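PDB 5CK5: putative signal recognition particle protein from Chaetomium thermophilum, which binds GTP, GDP and magnesium ions and probably serves as the beta subunit of the signal recognition particle receptor at the endoplasmic reticulum membrane. Local coordinates for residues A[16-21]-A[110-115]; A[180-185]-A[234-239]; A[209-214]-A[286-291]. All coordinates share one frame; numbering follows the deposited sequence.

Contact 1 of 3, residues A[16-21]-A[110-115]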
loop_
_atom_site.group_PDB
_atom_site.type_symbol
_atom_site.label_atom_id
_atom_site.label_comp_id
_atom_site.label_asym_id
_atom_site.label_seq_id
_atom_site.Cartn_x
_atom_site.Cartn_y
_atom_site.Cartn_z
ATOM N N TYR A 16 -26.306 -2.597 -5.610
ATOM C CA TYR A 16 -25.911 -2.791 -4.220
ATOM C C TYR A 16 -24.440 -2.452 -4.006
ATOM O O TYR A 16 -23.622 -2.538 -4.920
ATOM C CB TYR A 16 -26.197 -4.225 -3.760
ATOM C CG TYR A 16 -27.662 -4.499 -3.470
ATOM C CD1 TYR A 16 -28.624 -3.501 -3.611
ATOM C CD2 TYR A 16 -28.080 -5.752 -3.038
ATOM C CE1 TYR A 16 -29.969 -3.748 -3.345
ATOM C CE2 TYR A 16 -29.421 -6.010 -2.769
ATOM C CZ TYR A 16 -30.359 -5.005 -2.923
ATOM O OH TYR A 16 -31.684 -5.264 -2.652
ATOM N N THR A 17 -24.119 -2.100 -2.769
ATOM C CA THR A 17 -22.789 -1.649 -2.388
ATOM C C THR A 17 -22.304 -2.401 -1.155
ATOM O O THR A 17 -23.079 -3.092 -0.494
ATOM C CB THR A 17 -22.771 -0.131 -2.098
ATOM O OG1 THR A 17 -23.727 0.167 -1.073
ATOM C CG2 THR A 17 -23.143 0.663 -3.329
ATOM N N THR A 18 -21.018 -2.275 -0.848
ATOM C CA THR A 18 -20.450 -3.031 0.254
ATOM C C THR A 18 -19.575 -2.133 1.105
ATOM O O THR A 18 -19.509 -0.926 0.884
ATOM C CB THR A 18 -19.609 -4.225 -0.267
ATOM O OG1 THR A 18 -20.236 -4.773 -1.430
ATOM C CG2 THR A 18 -19.468 -5.322 0.785
ATOM N N LEU A 19 -18.955 -2.726 2.117
ATOM C CA LEU A 19 -18.051 -2.038 3.013
ATOM C C LEU A 19 -16.884 -1.480 2.219
ATOM O O LEU A 19 -16.501 -2.068 1.207
ATOM C CB LEU A 19 -17.547 -2.994 4.093
ATOM C CG LEU A 19 -18.619 -3.518 5.044
ATOM C CD1 LEU A 19 -18.370 -4.978 5.518
ATOM C CD2 LEU A 19 -18.790 -2.518 6.189
ATOM N N PRO A 20 -16.305 -0.351 2.665
ATOM C CA PRO A 20 -15.158 0.148 1.895
ATOM C C PRO A 20 -13.994 -0.838 1.982
ATOM O O PRO A 20 -13.904 -1.599 2.943
ATOM C CB PRO A 20 -14.812 1.476 2.564
ATOM C CG PRO A 20 -15.464 1.447 3.903
ATOM C CD PRO A 20 -16.560 0.424 3.894
ATOM N N SER A 21 -13.110 -0.838 0.996
ATOM C CA SER A 21 -12.050 -1.839 0.976
ATOM C C SER A 21 -10.658 -1.188 0.980
ATOM O O SER A 21 -10.479 -0.044 0.561
ATOM C CB SER A 21 -12.220 -2.787 -0.224
ATOM O OG SER A 21 -12.138 -2.133 -1.479
ATOM N N LYS A 110 -15.499 -3.991 9.931
ATOM C CA LYS A 110 -16.314 -3.125 9.068
ATOM C C LYS A 110 -15.569 -2.577 7.825
ATOM O O LYS A 110 -15.902 -1.502 7.314
ATOM C CB LYS A 110 -16.913 -1.964 9.888
ATOM C CG LYS A 110 -15.960 -0.846 10.304
ATOM C CD LYS A 110 -16.714 0.342 10.874
ATOM C CE LYS A 110 -17.032 0.149 12.350
ATOM N NZ LYS A 110 -15.828 0.338 13.205
ATOM N N PHE A 111 -14.582 -3.328 7.331
ATOM C CA PHE A 111 -14.018 -3.085 6.003
ATOM C C PHE A 111 -13.443 -4.370 5.414
ATOM O O PHE A 111 -13.236 -5.346 6.123
ATOM C CB PHE A 111 -12.938 -1.996 6.036
ATOM C CG PHE A 111 -11.627 -2.437 6.620
ATOM C CD1 PHE A 111 -11.372 -2.311 7.964
ATOM C CD2 PHE A 111 -10.632 -2.949 5.808
ATOM C CE1 PHE A 111 -10.160 -2.708 8.490
ATOM C CE2 PHE A 111 -9.423 -3.350 6.325
ATOM C CZ PHE A 111 -9.186 -3.230 7.665
ATOM N N LEU A 112 -13.144 -4.341 4.122
ATOM C CA LEU A 112 -12.609 -5.507 3.427
ATOM C C LEU A 112 -11.137 -5.346 3.117
ATOM O O LEU A 112 -10.699 -4.272 2.742
ATOM C CB LEU A 112 -13.348 -5.749 2.110
ATOM C CG LEU A 112 -14.810 -6.193 2.075
ATOM C CD1 LEU A 112 -15.347 -5.963 0.687
ATOM C CD2 LEU A 112 -14.975 -7.644 2.470
ATOM N N LEU A 113 -10.379 -6.422 3.246
ATOM C CA LEU A 113 -8.978 -6.397 2.873
ATOM C C LEU A 113 -8.789 -7.139 1.559
ATOM O O LEU A 113 -9.081 -8.332 1.456
ATOM C CB LEU A 113 -8.119 -7.029 3.951
ATOM C CG LEU A 113 -6.647 -6.722 3.770
ATOM C CD1 LEU A 113 -6.445 -5.255 4.011
ATOM C CD2 LEU A 113 -5.836 -7.565 4.712
ATOM N N ILE A 114 -8.324 -6.422 0.546
ATOM C CA ILE A 114 -8.229 -6.980 -0.798
ATOM C C ILE A 114 -6.807 -7.279 -1.253
ATOM O O ILE A 114 -5.957 -6.395 -1.374
ATOM C CB ILE A 114 -8.933 -6.063 -1.816
ATOM C CG1 ILE A 114 -10.439 -6.242 -1.655
ATOM C CG2 ILE A 114 -8.632 -6.474 -3.236
ATOM C CD1 ILE A 114 -11.261 -5.334 -2.512
ATOM N N ASP A 115 -6.594 -8.566 -1.488
ATOM C CA ASP A 115 -5.327 -9.154 -1.893
ATOM C C ASP A 115 -5.013 -9.010 -3.376
ATOM O O ASP A 115 -5.902 -9.009 -4.211
ATOM C CB ASP A 115 -5.336 -10.634 -1.507
ATOM C CG ASP A 115 -3.966 -11.244 -1.483
ATOM O OD1 ASP A 115 -2.994 -10.568 -1.852
ATOM O OD2 ASP A 115 -3.864 -12.416 -1.085
#

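Contact 2 of 3, residues A[180-185]-A[234-239]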
loop_
_atom_site.group_PDB
_atom_site.type_symbol
_atom_site.label_atom_id
_atom_site.label_comp_id
_atom_site.label_asym_id
_atom_site.label_seq_id
_atom_site.Cartn_x
_atom_site.Cartn_y
_atom_site.Cartn_z
ATOM N N ASP A 180 19.355 -5.450 -3.338
ATOM C CA ASP A 180 18.489 -5.791 -4.453
ATOM C C ASP A 180 17.008 -5.759 -4.095
ATOM O O ASP A 180 16.174 -5.383 -4.923
ATOM C CB ASP A 180 18.896 -7.135 -5.010
ATOM C CG ASP A 180 20.221 -7.065 -5.733
ATOM O OD1 ASP A 180 21.276 -7.202 -5.080
ATOM O OD2 ASP A 180 20.212 -6.847 -6.962
ATOM N N TYR A 181 16.673 -6.206 -2.885
ATOM C CA TYR A 181 15.283 -6.243 -2.448
ATOM C C TYR A 181 14.727 -4.830 -2.395
ATOM O O TYR A 181 13.655 -4.550 -2.904
ATOM C CB TYR A 181 15.152 -6.903 -1.065
ATOM C CG TYR A 181 13.709 -7.143 -0.668
ATOM C CD1 TYR A 181 12.977 -8.162 -1.247
ATOM C CD2 TYR A 181 13.057 -6.307 0.239
ATOM C CE1 TYR A 181 11.643 -8.370 -0.912
ATOM C CE2 TYR A 181 11.716 -6.505 0.576
ATOM C CZ TYR A 181 11.019 -7.544 -0.003
ATOM O OH TYR A 181 9.697 -7.768 0.315
ATOM N N LEU A 182 15.505 -3.928 -1.821
ATOM C CA LEU A 182 15.124 -2.540 -1.667
ATOM C C LEU A 182 14.834 -1.890 -3.000
ATOM O O LEU A 182 13.976 -1.032 -3.097
ATOM C CB LEU A 182 16.221 -1.782 -0.935
ATOM C CG LEU A 182 16.060 -0.282 -0.689
ATOM C CD1 LEU A 182 14.881 -0.023 0.222
ATOM C CD2 LEU A 182 17.330 0.299 -0.078
ATOM N N SER A 183 15.565 -2.282 -4.030
ATOM C CA SER A 183 15.427 -1.630 -5.320
ATOM C C SER A 183 14.149 -1.982 -6.072
ATOM O O SER A 183 13.482 -1.114 -6.618
ATOM C CB SER A 183 16.620 -1.979 -6.194
ATOM O OG SER A 183 16.458 -3.278 -6.726
ATOM N N GLN A 184 13.827 -3.263 -6.122
ATOM C CA GLN A 184 12.640 -3.744 -6.808
ATOM C C GLN A 184 11.403 -3.272 -6.041
ATOM O O GLN A 184 10.391 -2.860 -6.605
ATOM C CB GLN A 184 12.699 -5.263 -6.896
ATOM C CG GLN A 184 14.104 -5.787 -7.304
ATOM C CD GLN A 184 14.460 -5.673 -8.788
ATOM O OE1 GLN A 184 13.613 -5.828 -9.663
ATOM N NE2 GLN A 184 15.735 -5.409 -9.067
ATOM N N THR A 185 11.537 -3.315 -4.727
ATOM C CA THR A 185 10.498 -2.931 -3.784
ATOM C C THR A 185 10.243 -1.425 -3.741
ATOM O O THR A 185 9.099 -0.988 -3.606
ATOM C CB THR A 185 10.858 -3.452 -2.398
ATOM O OG1 THR A 185 10.946 -4.873 -2.482
ATOM C CG2 THR A 185 9.809 -3.083 -1.368
ATOM N N SER A 234 13.477 5.007 6.541
ATOM C CA SER A 234 14.591 5.767 6.019
ATOM C C SER A 234 15.180 5.196 4.744
ATOM O O SER A 234 15.558 5.936 3.850
ATOM C CB SER A 234 15.677 5.839 7.056
ATOM O OG SER A 234 16.684 6.721 6.634
ATOM N N ARG A 235 15.241 3.877 4.657
ATOM C CA ARG A 235 15.797 3.204 3.497
ATOM C C ARG A 235 14.961 3.409 2.263
ATOM O O ARG A 235 15.496 3.585 1.178
ATOM C CB ARG A 235 15.942 1.704 3.765
ATOM C CG ARG A 235 17.270 1.348 4.388
ATOM C CD ARG A 235 17.493 -0.157 4.515
ATOM N NE ARG A 235 18.615 -0.470 5.407
ATOM C CZ ARG A 235 19.014 -1.701 5.717
ATOM N NH1 ARG A 235 18.386 -2.753 5.210
ATOM N NH2 ARG A 235 20.046 -1.881 6.533
ATOM N N LEU A 236 13.646 3.400 2.426
ATOM C CA LEU A 236 12.767 3.565 1.287
ATOM C C LEU A 236 12.834 4.955 0.725
ATOM O O LEU A 236 12.857 5.115 -0.476
ATOM C CB LEU A 236 11.335 3.228 1.658
ATOM C CG LEU A 236 11.095 1.743 1.903
ATOM C CD1 LEU A 236 9.692 1.523 2.432
ATOM C CD2 LEU A 236 11.375 0.939 0.658
ATOM N N GLU A 237 12.904 5.950 1.598
ATOM C CA GLU A 237 12.952 7.350 1.200
ATOM C C GLU A 237 14.186 7.604 0.363
ATOM O O GLU A 237 14.153 8.322 -0.629
ATOM C CB GLU A 237 12.983 8.257 2.421
ATOM C CG GLU A 237 11.659 8.451 3.089
ATOM C CD GLU A 237 11.782 9.288 4.338
ATOM O OE1 GLU A 237 12.905 9.441 4.847
ATOM O OE2 GLU A 237 10.758 9.777 4.833
ATOM N N HIS A 238 15.287 7.003 0.777
ATOM C CA HIS A 238 16.534 7.252 0.104
ATOM C C HIS A 238 16.526 6.639 -1.266
ATOM O O HIS A 238 17.083 7.206 -2.201
ATOM C CB HIS A 238 17.698 6.702 0.912
ATOM C CG HIS A 238 18.155 7.617 2.002
ATOM N ND1 HIS A 238 17.855 7.403 3.327
ATOM C CD2 HIS A 238 18.861 8.770 1.958
ATOM C CE1 HIS A 238 18.375 8.374 4.057
ATOM N NE2 HIS A 238 18.986 9.219 3.249
ATOM N N GLU A 239 15.867 5.499 -1.400
ATOM C CA GLU A 239 15.803 4.865 -2.700
ATOM C C GLU A 239 14.780 5.540 -3.588
ATOM O O GLU A 239 15.044 5.797 -4.754
ATOM C CB GLU A 239 15.479 3.386 -2.564
ATOM C CG GLU A 239 16.684 2.499 -2.748
ATOM C CD GLU A 239 17.227 2.503 -4.166
ATOM O OE1 GLU A 239 16.525 2.022 -5.076
ATOM O OE2 GLU A 239 18.361 2.977 -4.373
#

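Contact 3 of 3, residues A[209-214]-A[286-291]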
loop_
_atom_site.group_PDB
_atom_site.type_symbol
_atom_site.label_atom_id
_atom_site.label_comp_id
_atom_site.label_asym_id
_atom_site.label_seq_id
_atom_site.Cartn_x
_atom_site.Cartn_y
_atom_site.Cartn_z
ATOM N N PRO A 209 -9.892 15.106 -5.092
ATOM C CA PRO A 209 -10.298 13.727 -4.832
ATOM C C PRO A 209 -10.104 13.395 -3.362
ATOM O O PRO A 209 -9.278 14.024 -2.709
ATOM C CB PRO A 209 -9.382 12.912 -5.745
ATOM C CG PRO A 209 -8.210 13.749 -5.929
ATOM C CD PRO A 209 -8.631 15.183 -5.841
ATOM N N SER A 210 -10.866 12.427 -2.862
ATOM C CA SER A 210 -10.841 11.997 -1.457
ATOM C C SER A 210 -9.504 11.422 -1.000
ATOM O O SER A 210 -8.837 10.729 -1.763
ATOM C CB SER A 210 -11.914 10.946 -1.208
ATOM O OG SER A 210 -11.577 9.736 -1.859
ATOM N N SER A 211 -9.096 11.731 0.228
ATOM C CA SER A 211 -7.820 11.233 0.735
ATOM C C SER A 211 -7.833 9.707 0.874
ATOM O O SER A 211 -8.699 9.147 1.525
ATOM C CB SER A 211 -7.500 11.878 2.086
ATOM O OG SER A 211 -8.540 12.746 2.504
ATOM N N ILE A 212 -6.858 9.047 0.255
ATOM C CA ILE A 212 -6.628 7.607 0.399
ATOM C C ILE A 212 -5.220 7.349 0.940
ATOM O O ILE A 212 -4.258 7.404 0.181
ATOM C CB ILE A 212 -6.816 6.874 -0.930
ATOM C CG1 ILE A 212 -8.268 6.926 -1.354
ATOM C CG2 ILE A 212 -6.464 5.425 -0.821
ATOM C CD1 ILE A 212 -8.479 6.443 -2.764
ATOM N N PRO A 213 -5.092 7.120 2.262
ATOM C CA PRO A 213 -3.777 6.921 2.861
ATOM C C PRO A 213 -3.159 5.577 2.532
ATOM O O PRO A 213 -3.859 4.588 2.338
ATOM C CB PRO A 213 -4.060 7.031 4.363
ATOM C CG PRO A 213 -5.325 7.767 4.474
ATOM C CD PRO A 213 -6.125 7.290 3.295
ATOM N N VAL A 214 -1.835 5.552 2.491
ATOM C CA VAL A 214 -1.116 4.322 2.255
ATOM C C VAL A 214 -0.360 3.964 3.506
ATOM O O VAL A 214 0.353 4.782 4.056
ATOM C CB VAL A 214 -0.134 4.437 1.086
ATOM C CG1 VAL A 214 0.753 3.197 1.014
ATOM C CG2 VAL A 214 -0.885 4.618 -0.205
ATOM N N GLU A 286 1.469 17.321 1.090
ATOM C CA GLU A 286 1.103 18.411 0.211
ATOM C C GLU A 286 0.087 17.998 -0.854
ATOM O O GLU A 286 -0.487 18.852 -1.511
ATOM C CB GLU A 286 2.357 19.016 -0.403
ATOM C CG GLU A 286 3.029 19.954 0.591
ATOM C CD GLU A 286 4.411 20.378 0.181
ATOM O OE1 GLU A 286 5.210 19.489 -0.179
ATOM O OE2 GLU A 286 4.697 21.595 0.226
ATOM N N PHE A 287 -0.107 16.697 -1.044
ATOM C CA PHE A 287 -1.168 16.203 -1.913
ATOM C C PHE A 287 -2.292 15.468 -1.153
ATOM O O PHE A 287 -2.973 14.624 -1.731
ATOM C CB PHE A 287 -0.584 15.280 -2.981
ATOM C CG PHE A 287 0.714 15.762 -3.552
ATOM C CD1 PHE A 287 0.749 16.754 -4.494
ATOM C CD2 PHE A 287 1.904 15.210 -3.130
ATOM C CE1 PHE A 287 1.935 17.185 -5.001
ATOM C CE2 PHE A 287 3.090 15.640 -3.628
ATOM C CZ PHE A 287 3.107 16.629 -4.570
ATOM N N ASP A 288 -2.479 15.783 0.128
ATOM C CA ASP A 288 -3.546 15.186 0.954
ATOM C C ASP A 288 -3.486 13.652 0.977
ATOM O O ASP A 288 -4.495 12.956 1.089
ATOM C CB ASP A 288 -4.928 15.664 0.472
ATOM C CG ASP A 288 -6.054 15.312 1.450
ATOM O OD1 ASP A 288 -5.874 15.497 2.674
ATOM O OD2 ASP A 288 -7.131 14.877 0.982
ATOM N N MET A 289 -2.275 13.132 0.913
ATOM C CA MET A 289 -2.075 11.715 1.084
ATOM C C MET A 289 -1.157 11.464 2.265
ATOM O O MET A 289 -0.077 12.019 2.358
ATOM C CB MET A 289 -1.557 11.140 -0.239
ATOM C CG MET A 289 -0.336 11.851 -0.774
ATOM S SD MET A 289 0.030 11.535 -2.511
ATOM C CE MET A 289 0.274 9.760 -2.549
ATOM N N GLU A 290 -1.617 10.626 3.181
ATOM C CA GLU A 290 -0.841 10.295 4.354
ATOM C C GLU A 290 -0.139 8.972 4.166
ATOM O O GLU A 290 -0.769 7.948 3.923
ATOM C CB GLU A 290 -1.734 10.255 5.597
ATOM C CG GLU A 290 -1.086 9.634 6.810
ATOM C CD GLU A 290 -2.012 9.605 7.985
ATOM O OE1 GLU A 290 -3.227 9.765 7.760
ATOM O OE2 GLU A 290 -1.539 9.413 9.123
ATOM N N VAL A 291 1.178 9.004 4.272
ATOM C CA VAL A 291 1.970 7.804 4.172
ATOM C C VAL A 291 2.777 7.630 5.453
ATOM O O VAL A 291 3.409 8.574 5.924
ATOM C CB VAL A 291 2.868 7.841 2.937
ATOM C CG1 VAL A 291 3.456 9.223 2.755
ATOM C CG2 VAL A 291 3.935 6.776 3.018
#

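Contact 1 of 3, residues A[16-21]-A[110-115]
Leu19 turns CG beside its own backbone N and opposite its carbonyl carbon (chi1 -65°), a rotation that brings one branch end against the backbone of Lys110, with Leu19 CD2 3.3 Å from Lys110 O. Behind that branch, Leu19 CB packs against the chain at Phe111, 4.0 Å from its CA. Ser21 is rotated differently: its OG stands between the backbone N and the carbonyl carbon (chi1 62°) and meets a methyl, Ile114 CD1, at 3.5 Å.

One backbone hydrogen bond fixes the register. Leu112 N donates to Pro20 O over 3.1 Å, and an N-H...O angle of 166° makes it nearly straight, with the donor tilted slightly from the carbonyl plane. The same carbonyl is flanked by carbon, since Phe111 CB lies 3.3 Å from Pro20 O. One residue on, Ser21 CA approaches Leu112 O at 3.3 Å, a bent CA-H...O contact. Together these pair Ser21 with Leu112 as a parallel bridge whose two side chains share one face of the sheet, and the Leu112 side chain crosses that of Thr18 at about a right angle, Leu112 CD1 lying 4.2 Å from Thr18 CG2.

The contact therefore marks where strands 21-25 and 112-114 first come together. Lys110, with positive phi, takes the chain out of helix 103-109, and Leu112 and Ile114 continue the ladder through backbone bonds to Val22 and Leu24. The Phe111 ring leads away from Leu19 to meet Phe39 of helix 32-41, while Ser21 bonds on its backbone to Lys161 of strand 158-170. Asp115, just past strand 112-114, reaches Lys32 and Thr33 at the start of helix 32-41 and begins the DxxG sequence that ends in Gly118, a GTP-binding residue.

Contact 2 of 3, residues A[180-185]-A[234-239]
Leu182 carries the apolar contact, pressed against three residues of helix 229-248. Because its CG stands anti to the backbone N (chi1 178°), the two branches project toward that helix: CD1 of Leu182 meets Leu236 CD2 at 3.7 Å and lies 4.1 Å from Arg235 CB, while CG and CD2 of Leu182 each rest 3.5 Å from the aliphatic Glu239 CG. Cut back to an alanine, this position would probably cost Leu236 and Glu239 the leucine branches that bridge to them from helix 180-201, opening a gap there.

No hydrogen bond links the two segments. Glu239, bent at chi2, brings OE1 only to 3.8 Å from Ser183 CA, and its other oxygen, OE2, is spent on a salt bridge to Arg242 in its own helix. The hydroxyls likewise turn inward on their own helix: Ser183 OG donates to Asp180 O over 2.8 Å, and Thr185 OG1 to Tyr181 O.

The axes of 180-185 and 234-239 pass 9.9 Å apart and cross at -63°. Leu236 and Tyr181 both touch Leu169 of strand 158-170, so the pair packs on one face of the central sheet, as in the alpha/beta layers of P-loop GTPases.

Contact 3 of 3, residues A[209-214]-A[286-291]
Val214 N donates to Glu290 O over 3.0 Å, the backbone bond that opens the pairing of strands 214-219 and 291-295. It is somewhat bent, 148° at the hydrogen. The second strong link is made by side chains near the surface: Ser211 OG donates a hydrogen bond to Asp288 OD2, also over 3.0 Å, reaching the carboxylate on its syn side but 34° out of its plane. Asp288 turns CG anti to its backbone N (chi1 -168°), which sends the carboxylate across to the serine, whose own first torsion is nearly eclipsed.

Outward from these bonds the packing is close. Ser211 CB lies 3.3 Å from Asp288 O as well as near the carboxylate. Val291 offers its CA-H to Val214 O, a CA-H...O contact of 3.4 Å that is almost straight at the hydrogen, and this complements the N-H bond in a parallel bridge between the two valines, whose side chains share one face of the sheet. Pro213 sets its CB 3.4 Å from Glu290 O and 4.2 Å from Glu290 CB. Beyond CB the glutamate runs out extended to a salt bridge with Arg315, and Trp311 of helix 306-313 touches both Pro213 and Glu290. On the valine face, Leu196 of helix 180-201 touches both Val214 and Met289.

Two kinds of chemistry thus divide the work. The inner join is a main-chain bond from Val214 N to Glu290 O, which uses no side-chain atom; the outer one depends on a specific hydroxyl-carboxylate pair, and since both Ser211 and Asp288 are exposed, that pair lies at the surface.

Overall arrangement
From the N terminus, contact 1 comes first: it closes a long loop that takes in the phosphate-binding helix 32-41 and helix 103-109, and it ends before the other two begin. Contact 2 opens at 180-185, but contact 3 opens at 209-214 before contact 2 closes at 234-239, and itself closes at 286-291, so the two cross. Contacts 1 and 3 each start a parallel strand pair, and strand 158-170, bonded to both 21-25 and 214-219, joins those pairs into one sheet. Contact 2 binds two helices packed on that sheet, on the opposite side of the chain's centre from contact 1, the centres of contacts 1 and 2 being about 30 Å apart.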